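Local coordinates for hypothetical UPF0334 kinase-like protein AQ_1292 (Aquifex aeolicus, PDB 1YE8) that hydrolyses the nucleoside triphosphates ATP, GTP, CTP, TTP and UTP to diphosphates and phosphate, and has no kinase activity, at residues 1-6 / 154-159; 27-32 / 85-90; 100-105 / 132-137. All blocks are in the same frame, centred on the assembly; numbering follows the deposited sequence.

Contact 1 (1-6 / 154-159)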
loop_
_atom_site.group_PDB
_atom_site.type_symbol
_atom_site.label_atom_id
_atom_site.label_comp_id
_atom_site.label_asym_id
_atom_site.label_seq_id
_atom_site.Cartn_x
_atom_site.Cartn_y
_atom_site.Cartn_z
HETATM N N MSE A 1 -7.266 -11.736 7.271
HETATM C CA MSE A 1 -7.675 -10.372 7.728
HETATM C C MSE A 1 -7.140 -9.346 6.721
HETATM O O MSE A 1 -5.941 -9.334 6.437
HETATM C CB MSE A 1 -7.123 -10.127 9.140
HETATM C CG MSE A 1 -7.290 -8.722 9.685
HETATM SE SE MSE A 1 -9.114 -8.363 10.206
HETATM C CE MSE A 1 -9.456 -9.831 11.435
ATOM N N LYS A 2 -8.024 -8.521 6.165
ATOM C CA LYS A 2 -7.624 -7.461 5.215
ATOM C C LYS A 2 -7.971 -6.135 5.867
ATOM O O LYS A 2 -9.146 -5.888 6.165
ATOM C CB LYS A 2 -8.383 -7.553 3.873
ATOM C CG LYS A 2 -8.337 -8.884 3.104
ATOM C CD LYS A 2 -6.947 -9.147 2.550
ATOM C CE LYS A 2 -6.832 -10.379 1.657
ATOM N NZ LYS A 2 -7.319 -11.622 2.305
ATOM N N ILE A 3 -6.964 -5.306 6.127
ATOM C CA ILE A 3 -7.178 -3.968 6.688
ATOM C C ILE A 3 -6.980 -2.969 5.559
ATOM O O ILE A 3 -5.870 -2.901 4.987
ATOM C CB ILE A 3 -6.132 -3.654 7.810
ATOM C CG1 ILE A 3 -6.070 -4.758 8.881
ATOM C CG2 ILE A 3 -6.406 -2.278 8.414
ATOM C CD1 ILE A 3 -7.327 -4.876 9.711
ATOM N N ILE A 4 -8.031 -2.213 5.230
ATOM C CA ILE A 4 -7.971 -1.221 4.159
ATOM C C ILE A 4 -8.081 0.147 4.801
ATOM O O ILE A 4 -9.102 0.483 5.413
ATOM C CB ILE A 4 -9.111 -1.432 3.144
ATOM C CG1 ILE A 4 -9.049 -2.844 2.560
ATOM C CG2 ILE A 4 -9.016 -0.376 2.034
ATOM C CD1 ILE A 4 -10.136 -3.186 1.606
ATOM N N ILE A 5 -7.032 0.951 4.644
ATOM C CA ILE A 5 -6.966 2.292 5.227
ATOM C C ILE A 5 -7.149 3.318 4.120
ATOM O O ILE A 5 -6.435 3.318 3.115
ATOM C CB ILE A 5 -5.614 2.512 5.940
ATOM C CG1 ILE A 5 -5.408 1.484 7.055
ATOM C CG2 ILE A 5 -5.527 3.955 6.486
ATOM C CD1 ILE A 5 -3.955 1.314 7.473
ATOM N N THR A 6 -8.126 4.195 4.301
ATOM C CA THR A 6 -8.392 5.248 3.338
ATOM C C THR A 6 -8.466 6.589 4.054
ATOM O O THR A 6 -8.398 6.638 5.282
ATOM C CB THR A 6 -9.663 4.873 2.525
ATOM O OG1 THR A 6 -9.799 5.732 1.386
ATOM C CG2 THR A 6 -10.988 5.013 3.340
ATOM N N GLY A 154 -15.732 -8.631 3.584
ATOM C CA GLY A 154 -15.009 -9.155 4.735
ATOM C C GLY A 154 -13.878 -8.264 5.223
ATOM O O GLY A 154 -13.315 -8.475 6.289
ATOM N N ALA A 155 -13.533 -7.247 4.441
ATOM C CA ALA A 155 -12.421 -6.383 4.822
ATOM C C ALA A 155 -12.797 -5.440 5.954
ATOM O O ALA A 155 -13.984 -5.132 6.190
ATOM C CB ALA A 155 -11.927 -5.585 3.619
ATOM N N VAL A 156 -11.774 -4.975 6.647
ATOM C CA VAL A 156 -11.927 -3.938 7.650
ATOM C C VAL A 156 -11.612 -2.639 6.920
ATOM O O VAL A 156 -10.509 -2.477 6.417
ATOM C CB VAL A 156 -10.941 -4.166 8.815
ATOM C CG1 VAL A 156 -10.986 -3.010 9.826
ATOM C CG2 VAL A 156 -11.217 -5.508 9.488
ATOM N N LEU A 157 -12.585 -1.737 6.823
ATOM C CA LEU A 157 -12.381 -0.475 6.105
ATOM C C LEU A 157 -12.313 0.649 7.134
ATOM O O LEU A 157 -13.266 0.879 7.895
ATOM C CB LEU A 157 -13.508 -0.238 5.081
ATOM C CG LEU A 157 -13.412 1.082 4.294
ATOM C CD1 LEU A 157 -12.181 1.166 3.370
ATOM C CD2 LEU A 157 -14.680 1.302 3.466
ATOM N N ILE A 158 -11.175 1.337 7.170
ATOM C CA ILE A 158 -10.945 2.405 8.139
ATOM C C ILE A 158 -10.735 3.720 7.422
ATOM O O ILE A 158 -9.847 3.841 6.573
ATOM C CB ILE A 158 -9.738 2.070 9.033
ATOM C CG1 ILE A 158 -10.141 0.965 10.018
ATOM C CG2 ILE A 158 -9.249 3.311 9.817
ATOM C CD1 ILE A 158 -8.991 0.171 10.553
ATOM N N GLU A 159 -11.576 4.706 7.743
ATOM C CA GLU A 159 -11.403 6.063 7.233
ATOM C C GLU A 159 -10.575 6.824 8.232
ATOM O O GLU A 159 -11.059 7.202 9.316
ATOM C CB GLU A 159 -12.750 6.749 6.958
ATOM C CG GLU A 159 -12.587 8.116 6.289
ATOM C CD GLU A 159 -13.821 8.615 5.551
ATOM O OE1 GLU A 159 -14.818 7.890 5.388
ATOM O OE2 GLU A 159 -13.770 9.761 5.068
HETATM O O HOH W 1 -10.785 -9.179 7.019
#

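Contact 2 (27-32 / 85-90)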
loop_
_atom_site.group_PDB
_atom_site.type_symbol
_atom_site.label_atom_id
_atom_site.label_comp_id
_atom_site.label_asym_id
_atom_site.label_seq_id
_atom_site.Cartn_x
_atom_site.Cartn_y
_atom_site.Cartn_z
ATOM N N ARG A 27 7.012 -9.843 10.853
ATOM C CA ARG A 27 5.752 -10.299 10.265
ATOM C C ARG A 27 5.378 -9.499 9.017
ATOM O O ARG A 27 4.643 -10.001 8.168
ATOM C CB ARG A 27 4.613 -10.169 11.266
ATOM C CG ARG A 27 4.700 -11.140 12.438
ATOM C CD ARG A 27 3.705 -10.803 13.541
ATOM N NE ARG A 27 2.339 -11.058 13.091
ATOM C CZ ARG A 27 1.255 -10.743 13.783
ATOM N NH1 ARG A 27 1.379 -10.169 14.974
ATOM N NH2 ARG A 27 0.054 -11.022 13.299
ATOM N N ALA A 28 5.854 -8.259 8.924
ATOM C CA ALA A 28 5.423 -7.347 7.866
ATOM C C ALA A 28 6.334 -7.454 6.656
ATOM O O ALA A 28 7.554 -7.319 6.794
ATOM C CB ALA A 28 5.401 -5.924 8.386
ATOM N N ILE A 29 5.752 -7.699 5.477
ATOM C CA ILE A 29 6.535 -7.766 4.230
ATOM C C ILE A 29 5.796 -6.987 3.145
ATOM O O ILE A 29 4.615 -7.246 2.893
ATOM C CB ILE A 29 6.775 -9.227 3.754
ATOM C CG1 ILE A 29 7.290 -10.142 4.877
ATOM C CG2 ILE A 29 7.714 -9.231 2.562
ATOM C CD1 ILE A 29 7.127 -11.668 4.564
ATOM N N GLY A 30 6.476 -6.049 2.492
ATOM C CA GLY A 30 5.841 -5.274 1.432
ATOM C C GLY A 30 6.506 -3.930 1.240
ATOM O O GLY A 30 7.732 -3.816 1.306
ATOM N N PHE A 31 5.707 -2.892 1.017
ATOM C CA PHE A 31 6.265 -1.579 0.770
ATOM C C PHE A 31 5.302 -0.487 1.147
ATOM O O PHE A 31 4.065 -0.706 1.223
ATOM C CB PHE A 31 6.724 -1.430 -0.703
ATOM C CG PHE A 31 5.580 -1.336 -1.699
ATOM C CD1 PHE A 31 4.930 -0.134 -1.932
ATOM C CD2 PHE A 31 5.139 -2.471 -2.375
ATOM C CE1 PHE A 31 3.880 -0.050 -2.837
ATOM C CE2 PHE A 31 4.074 -2.393 -3.273
ATOM C CZ PHE A 31 3.455 -1.177 -3.508
ATOM N N TRP A 32 5.869 0.705 1.317
ATOM C CA TRP A 32 5.086 1.925 1.435
ATOM C C TRP A 32 5.646 2.998 0.520
ATOM O O TRP A 32 6.662 2.781 -0.163
ATOM C CB TRP A 32 4.964 2.410 2.894
ATOM C CG TRP A 32 6.284 2.740 3.558
ATOM C CD1 TRP A 32 6.906 3.959 3.600
ATOM C CD2 TRP A 32 7.135 1.825 4.252
ATOM N NE1 TRP A 32 8.092 3.857 4.291
ATOM C CE2 TRP A 32 8.260 2.558 4.699
ATOM C CE3 TRP A 32 7.059 0.457 4.556
ATOM C CZ2 TRP A 32 9.307 1.963 5.437
ATOM C CZ3 TRP A 32 8.106 -0.131 5.276
ATOM C CH2 TRP A 32 9.200 0.630 5.707
ATOM N N ILE A 85 7.269 -5.325 -7.399
ATOM C CA ILE A 85 6.825 -6.658 -7.800
ATOM C C ILE A 85 7.553 -7.769 -7.030
ATOM O O ILE A 85 6.892 -8.651 -6.459
ATOM C CB ILE A 85 6.854 -6.838 -9.340
ATOM C CG1 ILE A 85 5.979 -5.765 -10.014
ATOM C CG2 ILE A 85 6.383 -8.259 -9.714
ATOM C CD1 ILE A 85 4.492 -5.743 -9.583
ATOM N N PRO A 86 8.887 -7.748 -6.965
ATOM C CA PRO A 86 9.546 -8.839 -6.246
ATOM C C PRO A 86 9.190 -8.857 -4.759
ATOM O O PRO A 86 9.010 -9.952 -4.219
ATOM C CB PRO A 86 11.040 -8.617 -6.503
ATOM C CG PRO A 86 11.166 -7.272 -7.083
ATOM C CD PRO A 86 9.853 -6.870 -7.659
ATOM N N ILE A 87 9.061 -7.706 -4.104
ATOM C CA ILE A 87 8.727 -7.761 -2.682
ATOM C C ILE A 87 7.294 -8.260 -2.450
ATOM O O ILE A 87 7.053 -9.002 -1.496
ATOM C CB ILE A 87 9.030 -6.424 -1.943
ATOM C CG1 ILE A 87 9.072 -6.657 -0.427
ATOM C CG2 ILE A 87 8.006 -5.349 -2.253
ATOM C CD1 ILE A 87 10.307 -7.446 0.049
ATOM N N LEU A 88 6.359 -7.916 -3.338
ATOM C CA LEU A 88 4.996 -8.435 -3.177
ATOM C C LEU A 88 4.894 -9.911 -3.531
ATOM O O LEU A 88 4.134 -10.637 -2.897
ATOM C CB LEU A 88 3.974 -7.609 -3.964
ATOM C CG LEU A 88 3.655 -6.213 -3.409
ATOM C CD1 LEU A 88 2.419 -5.645 -4.093
ATOM C CD2 LEU A 88 3.468 -6.175 -1.888
ATOM N N GLU A 89 5.649 -10.370 -4.531
ATOM C CA GLU A 89 5.632 -11.801 -4.857
ATOM C C GLU A 89 6.176 -12.613 -3.679
ATOM O O GLU A 89 5.634 -13.664 -3.321
ATOM C CB GLU A 89 6.434 -12.104 -6.129
ATOM C CG GLU A 89 5.835 -11.490 -7.388
ATOM C CD GLU A 89 4.748 -12.310 -8.057
ATOM O OE1 GLU A 89 4.236 -13.269 -7.454
ATOM O OE2 GLU A 89 4.372 -11.966 -9.209
ATOM N N ARG A 90 7.257 -12.120 -3.071
ATOM C CA ARG A 90 7.798 -12.742 -1.861
ATOM C C ARG A 90 6.783 -12.701 -0.715
ATOM O O ARG A 90 6.533 -13.717 -0.059
ATOM C CB ARG A 90 9.091 -12.048 -1.430
ATOM C CG ARG A 90 9.611 -12.517 -0.102
ATOM C CD ARG A 90 10.851 -11.798 0.389
ATOM N NE ARG A 90 10.914 -12.000 1.822
ATOM C CZ ARG A 90 11.562 -11.247 2.674
ATOM N NH1 ARG A 90 12.303 -10.215 2.250
ATOM N NH2 ARG A 90 11.473 -11.547 3.965
#

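Contact 3 (100-105 / 132-137)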
loop_
_atom_site.group_PDB
_atom_site.type_symbol
_atom_site.label_atom_id
_atom_site.label_comp_id
_atom_site.label_asym_id
_atom_site.label_seq_id
_atom_site.Cartn_x
_atom_site.Cartn_y
_atom_site.Cartn_z
ATOM N N ARG A 100 1.019 -15.735 10.237
ATOM C CA ARG A 100 1.493 -14.617 11.050
ATOM C C ARG A 100 1.958 -13.450 10.179
ATOM O O ARG A 100 1.995 -12.309 10.636
ATOM C CB ARG A 100 2.621 -15.049 12.000
ATOM C CG ARG A 100 2.221 -16.097 13.029
ATOM C CD ARG A 100 1.474 -15.536 14.225
ATOM N NE ARG A 100 2.300 -14.631 15.016
ATOM C CZ ARG A 100 1.830 -13.806 15.943
ATOM N NH1 ARG A 100 0.530 -13.762 16.200
ATOM N NH2 ARG A 100 2.666 -13.020 16.608
ATOM N N LYS A 101 2.332 -13.742 8.937
ATOM C CA LYS A 101 2.824 -12.696 8.048
ATOM C C LYS A 101 1.684 -11.810 7.555
ATOM O O LYS A 101 0.533 -12.253 7.360
ATOM C CB LYS A 101 3.583 -13.288 6.844
ATOM C CG LYS A 101 4.827 -14.111 7.173
ATOM C CD LYS A 101 5.958 -13.323 7.809
ATOM C CE LYS A 101 7.196 -14.219 7.921
ATOM N NZ LYS A 101 8.237 -13.603 8.778
ATOM N N VAL A 102 2.041 -10.551 7.352
ATOM C CA VAL A 102 1.107 -9.521 6.898
ATOM C C VAL A 102 1.738 -8.807 5.715
ATOM O O VAL A 102 2.846 -8.258 5.832
ATOM C CB VAL A 102 0.777 -8.510 8.023
ATOM C CG1 VAL A 102 -0.215 -7.463 7.521
ATOM C CG2 VAL A 102 0.237 -9.249 9.260
ATOM N N ILE A 103 1.036 -8.837 4.581
ATOM C CA ILE A 103 1.477 -8.152 3.364
ATOM C C ILE A 103 1.168 -6.670 3.497
ATOM O O ILE A 103 0.067 -6.309 3.907
ATOM C CB ILE A 103 0.759 -8.748 2.127
ATOM C CG1 ILE A 103 1.012 -10.271 2.069
ATOM C CG2 ILE A 103 1.230 -8.039 0.856
ATOM C CD1 ILE A 103 0.212 -10.979 0.992
ATOM N N ILE A 104 2.127 -5.819 3.122
ATOM C CA ILE A 104 1.994 -4.359 3.278
ATOM C C ILE A 104 1.972 -3.689 1.907
ATOM O O ILE A 104 2.900 -3.876 1.125
ATOM C CB ILE A 104 3.176 -3.788 4.103
ATOM C CG1 ILE A 104 3.339 -4.533 5.435
ATOM C CG2 ILE A 104 3.035 -2.287 4.262
ATOM C CD1 ILE A 104 2.193 -4.395 6.445
ATOM N N ILE A 105 0.913 -2.932 1.606
ATOM C CA ILE A 105 0.799 -2.304 0.275
ATOM C C ILE A 105 0.318 -0.857 0.421
ATOM O O ILE A 105 -0.898 -0.598 0.490
ATOM C CB ILE A 105 -0.191 -3.087 -0.657
ATOM C CG1 ILE A 105 0.017 -4.614 -0.582
ATOM C CG2 ILE A 105 -0.029 -2.586 -2.108
ATOM C CD1 ILE A 105 -0.943 -5.399 -1.478
ATOM N N ASN A 132 -3.124 -12.336 5.134
ATOM C CA ASN A 132 -3.373 -11.062 5.809
ATOM C C ASN A 132 -2.713 -9.904 5.081
ATOM O O ASN A 132 -1.590 -10.043 4.565
ATOM C CB ASN A 132 -2.865 -11.113 7.247
ATOM C CG ASN A 132 -3.459 -12.258 8.030
ATOM O OD1 ASN A 132 -4.678 -12.411 8.098
ATOM N ND2 ASN A 132 -2.596 -13.086 8.613
ATOM N N VAL A 133 -3.414 -8.773 5.023
ATOM C CA VAL A 133 -2.932 -7.599 4.287
ATOM C C VAL A 133 -3.291 -6.312 4.998
ATOM O O VAL A 133 -4.396 -6.186 5.540
ATOM C CB VAL A 133 -3.536 -7.520 2.846
ATOM C CG1 VAL A 133 -2.900 -6.374 2.042
ATOM C CG2 VAL A 133 -3.404 -8.846 2.088
ATOM N N VAL A 134 -2.361 -5.354 4.992
ATOM C CA VAL A 134 -2.668 -3.952 5.306
ATOM C C VAL A 134 -2.390 -3.143 4.049
ATOM O O VAL A 134 -1.261 -3.147 3.546
ATOM C CB VAL A 134 -1.812 -3.415 6.472
ATOM C CG1 VAL A 134 -2.037 -1.915 6.683
ATOM C CG2 VAL A 134 -2.128 -4.198 7.747
ATOM N N ALA A 135 -3.422 -2.470 3.537
ATOM C CA ALA A 135 -3.277 -1.721 2.270
ATOM C C ALA A 135 -3.950 -0.373 2.423
ATOM O O ALA A 135 -4.867 -0.210 3.242
ATOM C CB ALA A 135 -3.871 -2.477 1.099
ATOM N N THR A 136 -3.504 0.599 1.632
ATOM C CA THR A 136 -4.149 1.903 1.610
ATOM C C THR A 136 -4.736 2.155 0.229
ATOM O O THR A 136 -4.221 1.675 -0.802
ATOM C CB THR A 136 -3.150 3.021 1.925
ATOM O OG1 THR A 136 -2.057 2.960 1.001
ATOM C CG2 THR A 136 -2.562 2.826 3.320
ATOM N N ILE A 137 -5.814 2.932 0.213
ATOM C CA ILE A 137 -6.429 3.416 -1.020
ATOM C C ILE A 137 -6.828 4.864 -0.846
ATOM O O ILE A 137 -7.114 5.305 0.271
ATOM C CB ILE A 137 -7.683 2.580 -1.442
ATOM C CG1 ILE A 137 -8.735 2.530 -0.320
ATOM C CG2 ILE A 137 -7.269 1.198 -1.943
ATOM C CD1 ILE A 137 -10.028 1.883 -0.758
HETATM O O HOH W 2 -0.938 -14.257 6.038
#

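Contact 1 (1-6 / 154-159)
Ile-4 joins Val-156 and Ile-158 through flat peptide groups, whose N-H and C=O meet between two parallel strands. Ile-4 N gives a bond of 2.8 Å to Val-156 O, while Ile-4 O accepts Ile-158 N at the same length. Val-156 N to Lys-2 O and Thr-6 N to Ile-158 O complete four nearly straight bonds, and a water bridging Lys-2 N and Gly-154 O prolongs the series. On one sheet face Ile-3 lies beside Val-156, both pointing the same way; chi2 of -67° bends Ile-3 CD1 to 3.8 Å from Val-156 CB. Selenomethionine Met-1 crosses Val-156 here, SE 3.6 Å from CG2. On the other face Ile-4 reaches two neighbours, with CD1 3.6 Å from Ala-155 CB and CG2 3.8 Å from Leu-157 CD1. Branched Ile and Val suit extended backbone, and small Ala-155 lets the Ile-4 methyl come close. Thr-6 turns its methyl CG2 to Leu-157 CD1 and its OG1 to Ile-137 O. Helix 168-175 packs on Met-1, Val-156 and Ile-158. Such pairing of a border strand with the strand entering the P-loop fits the parallel sheet of a RecA-like P-loop NTPase.

Contact 2 (27-32 / 85-90)
Ile-87 and Leu-88 of helix 77-97 press on Ile-29, Gly-30 and Phe-31, a corner where the chain leaves the parallel sheet of the P-loop NTPase fold and enters the antiparallel one. No hydrogen bond crosses this helix-on-strand packing; it is held by apolar side chains. The tight part is buried. Leu-88 meets the ring of Phe-31 at its edge, close to the ring plane, with CD1 3.7 Å from CE2, and the two side chains cross at about a right angle. Ile-87 CG2 approaches the same edge, 4.1 Å from Phe-31 CD2. Chi1 of 72° sets CG of Phe-31 in the crowded position between the backbone N and carbonyl carbon. Phe-118 of helix 116-126 also packs on both Phe-31 and Leu-88, where a broad flat ring and a forked side chain suit a junction of several elements. Gly-30 makes the corner itself, since its backbone angles would jam a CB against the preceding carbonyl O. Ile-87 CG1 lies 3.6 Å from Gly-30 O. Ile-29 belongs to the same buried part: its CG2 touches Ile-87 CD1 at 4.0 Å, the two side chains crossing at a slant. The looser, solvent side is that of partly exposed Arg-90, whose long arm carries a flat guanidinium that can lie against a methyl and still reach acids: NE pairs with Glu-94 and NH1 with Glu-53, which probably fixes the plane of the group. Over the centre of one face of that guanidinium, 4.3 Å above its plane, sits the Ile-29 methyl CG2.

Contact 3 (100-105 / 132-137)
Val-134 touches both Val-102 and Ile-104 of the neighbouring strand on one face of the sheet, and meets each differently. It crosses Val-102 at a slant, CG2 3.8 Å from Val-102 CG1, but lies side by side with Ile-104, which points the same way and, with chi2 of -65°, brings CD1 to 4.1 Å from Val-134 CB. Helix 13-24 packs on Val-102 and Ile-104, so beta-branched hydrocarbons suit this buried layer. Asn-132, at about a right angle to Val-102, is the polar exception on this face: ND2 makes a weak 3.5 Å bond to Lys-101 O, OD1 takes Met-1 N, and a water links Lys-101 O with Asn-132 N. On the reverse face Ile-105 slants across Val-133, CD1 to CG1 4.1 Å, and small Ala-135 sets its CB against that of Ile-105. Four backbone bonds hold the parallel strands, from Ile-103 N to Asn-132 O at 2.9 Å through to Thr-136 N and Ile-105 O at 3.1 Å. Thr-136 OG1 bonds Asp-106. Together with helix 116-126 the strands form a beta-alpha-beta unit, and the hydrophobic strand running into Asp-106, part of a predicted ATP site, is consistent with a Walker B motif.

The chain starts in strand 2-6, which waits almost the whole length of the protein for its partner in contact 1. After helix 13-24 it forms the corner at 27-32, passes through the antiparallel strands and returns as helix 77-97, closing contact 2. Strand 102-105 follows, and contact 3 closes a short loop through helix 116-126. Contacts 2 and 3 are therefore in series, and both nest inside the loop that contact 1 finally shuts at 154-159; none cross. In space contact 3 is the middle: Arg-27 O bonds Val-102 N on one flank, and Ile-3 N bonds Val-133 O on the other, making one five-stranded parallel sheet, while contact 2 fastens a helix to it.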